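Local coordinates for protein phosphoglycolate phosphatase (Lactobacillus plantarum, PDB 2HDO) that probably hydrolyses 2-phosphoglycolate to glycolate and phosphate, as a putative phosphatase of the haloacid dehalogenase (HAD) superfamily, at residues V29-Y33 / H66-Y71. Where two conformers were deposited one is given. Residues are numbered along the deposited sequence.
Sequences VLATY and HFQAQY
Two helices of the all-helical cap domain of this HAD-family hydrolase meet here: the C-terminal part of helix 19-31, with the following Thr32 and Tyr33, and the middle of helix 64-75. Helical i to i-4 bonds Gln70 N to His66 O (2.9 Å) and Tyr71 N to Phe67 O (3.0 Å) define the second segment; in the first, Thr32 N to Val29 O and Tyr33 N to Leu30 O (both 3.0 Å) span i to i-3. The closest CA pair is Val29-Tyr71, 6.3 Å apart, and 343 Å² is buried in total. The apolar half centres on Phe67 (chi1 t). Val29 (chi1 t) places CG1 3.6 Å from the centroid of the Phe67 ring, 13° off its normal, a CH-pi contact, while Leu30 CD2 approaches the ring edge at Phe67 CE2 (3.9 Å). The Tyr33 and Phe67 rings meet obliquely, centroids 5.3 Å apart and planes at 41°. Met26, Met54 and Ile59 also touch Phe67, continuing the cap core.

Gln70 (chi1 m, chi2 t) uses both ends of its amide across the interface: one N-H of Gln70 NE2 donates to Thr32 OG1 (3.1 Å, 161°), and Gln70 OE1 accepts from Tyr33 OH (chi1 m) at 2.8 Å. Thr32 OG1 (chi1 p) in turn donates to Val29 O (2.7 Å). Tyr33 OH lies 3.3 Å from Phe67 N, but the poor angle excludes a hydrogen bond. Tyr33 OH also accepts from a water (3.0 Å), which is hydrogen-bonded to His66 ND1 at 2.9 Å.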
loop_
_atom_site.group_PDB
_atom_site.type_symbol
_atom_site.label_atom_id
_atom_site.label_comp_id
_atom_site.label_asym_id
_atom_site.label_seq_id
_atom_site.Cartn_x
_atom_site.Cartn_y
_atom_site.Cartn_z
ATOM N N VAL A 29 -9.584 -0.096 -18.391
ATOM C CA VAL A 29 -8.349 0.234 -19.123
ATOM C C VAL A 29 -7.954 -0.865 -20.095
ATOM O O VAL A 29 -7.625 -0.608 -21.253
ATOM C CB VAL A 29 -7.173 0.612 -18.169
ATOM C CG1 VAL A 29 -5.925 0.989 -18.967
ATOM C CG2 VAL A 29 -7.614 1.742 -17.271
ATOM N N LEU A 30 -7.965 -2.105 -19.622
ATOM C CA LEU A 30 -7.521 -3.213 -20.451
ATOM C C LEU A 30 -8.341 -3.389 -21.706
ATOM O O LEU A 30 -7.826 -3.813 -22.729
ATOM C CB LEU A 30 -7.484 -4.519 -19.630
ATOM C CG LEU A 30 -6.247 -4.577 -18.752
ATOM C CD1 LEU A 30 -6.490 -5.472 -17.581
ATOM C CD2 LEU A 30 -5.061 -5.066 -19.525
ATOM N N ALA A 31 -9.618 -3.041 -21.660
ATOM C CA ALA A 31 -10.459 -3.105 -22.846
ATOM C C ALA A 31 -9.891 -2.251 -23.999
ATOM O O ALA A 31 -10.003 -2.634 -25.154
ATOM C CB ALA A 31 -11.870 -2.668 -22.488
ATOM N N THR A 32 -9.227 -1.135 -23.686
ATOM C CA THR A 32 -8.650 -0.256 -24.736
ATOM C C THR A 32 -7.336 -0.815 -25.351
ATOM O O THR A 32 -6.782 -0.233 -26.295
ATOM C CB THR A 32 -8.371 1.163 -24.215
ATOM O OG1 THR A 32 -7.268 1.163 -23.317
ATOM C CG2 THR A 32 -9.600 1.749 -23.493
ATOM N N TYR A 33 -6.849 -1.914 -24.787
ATOM C CA TYR A 33 -5.687 -2.678 -25.271
ATOM C C TYR A 33 -6.154 -4.039 -25.768
ATOM O O TYR A 33 -5.343 -4.924 -25.992
ATOM C CB TYR A 33 -4.652 -2.830 -24.141
ATOM C CG TYR A 33 -4.054 -1.509 -23.778
ATOM C CD1 TYR A 33 -4.644 -0.692 -22.835
ATOM C CD2 TYR A 33 -2.928 -1.035 -24.425
ATOM C CE1 TYR A 33 -4.115 0.559 -22.553
ATOM C CE2 TYR A 33 -2.387 0.199 -24.123
ATOM C CZ TYR A 33 -2.987 0.998 -23.191
ATOM O OH TYR A 33 -2.438 2.229 -22.931
ATOM N N HIS A 66 1.152 5.483 -20.916
ATOM C CA HIS A 66 -0.235 5.775 -21.277
ATOM C C HIS A 66 -1.217 4.971 -20.454
ATOM O O HIS A 66 -2.152 5.532 -19.885
ATOM C CB HIS A 66 -0.527 5.535 -22.748
ATOM C CG HIS A 66 -1.809 6.175 -23.193
ATOM N ND1 HIS A 66 -2.574 5.695 -24.238
ATOM C CD2 HIS A 66 -2.496 7.231 -22.681
ATOM C CE1 HIS A 66 -3.654 6.449 -24.376
ATOM N NE2 HIS A 66 -3.634 7.382 -23.438
ATOM N N PHE A 67 -0.979 3.667 -20.370
ATOM C CA PHE A 67 -1.785 2.777 -19.522
ATOM C C PHE A 67 -1.922 3.328 -18.102
ATOM O O PHE A 67 -3.013 3.393 -17.554
ATOM C CB PHE A 67 -1.123 1.365 -19.487
ATOM C CG PHE A 67 -1.971 0.308 -18.834
ATOM C CD1 PHE A 67 -2.119 0.262 -17.454
ATOM C CD2 PHE A 67 -2.620 -0.625 -19.598
ATOM C CE1 PHE A 67 -2.916 -0.691 -16.861
ATOM C CE2 PHE A 67 -3.390 -1.578 -19.013
ATOM C CZ PHE A 67 -3.566 -1.612 -17.651
ATOM N N GLN A 68 -0.815 3.749 -17.500
ATOM C CA GLN A 68 -0.878 4.241 -16.126
ATOM C C GLN A 68 -1.669 5.547 -16.019
ATOM O O GLN A 68 -2.371 5.751 -15.033
ATOM C CB GLN A 68 0.518 4.397 -15.493
ATOM C CG GLN A 68 1.146 3.078 -15.057
ATOM C CD GLN A 68 0.334 2.359 -14.000
ATOM O OE1 GLN A 68 -0.101 1.217 -14.192
ATOM N NE2 GLN A 68 0.111 3.026 -12.882
ATOM N N ALA A 69 -1.583 6.403 -17.035
ATOM C CA ALA A 69 -2.355 7.639 -17.080
ATOM C C ALA A 69 -3.859 7.340 -17.162
ATOM O O ALA A 69 -4.664 7.938 -16.470
ATOM C CB ALA A 69 -1.904 8.475 -18.266
ATOM N N GLN A 70 -4.224 6.411 -18.026
ATOM C CA GLN A 70 -5.608 5.981 -18.119
ATOM C C GLN A 70 -6.110 5.453 -16.788
ATOM O O GLN A 70 -7.210 5.800 -16.348
ATOM C CB GLN A 70 -5.770 4.917 -19.174
ATOM C CG GLN A 70 -5.543 5.441 -20.544
ATOM C CD GLN A 70 -5.518 4.346 -21.548
ATOM O OE1 GLN A 70 -4.448 3.852 -21.885
ATOM N NE2 GLN A 70 -6.690 3.864 -21.935
ATOM N N TYR A 71 -5.289 4.635 -16.142
ATOM C CA TYR A 71 -5.669 4.018 -14.912
ATOM C C TYR A 71 -5.936 5.078 -13.896
ATOM O O TYR A 71 -6.945 5.016 -13.191
ATOM C CB TYR A 71 -4.593 3.068 -14.375
ATOM C CG TYR A 71 -4.873 2.542 -12.992
ATOM C CD1 TYR A 71 -5.619 1.387 -12.801
ATOM C CD2 TYR A 71 -4.388 3.192 -11.871
ATOM C CE1 TYR A 71 -5.908 0.906 -11.514
ATOM C CE2 TYR A 71 -4.659 2.712 -10.563
ATOM C CZ TYR A 71 -5.405 1.552 -10.404
ATOM O OH TYR A 71 -5.659 1.044 -9.132
HETATM O O HOH W 1 -1.206 3.452 -25.368
#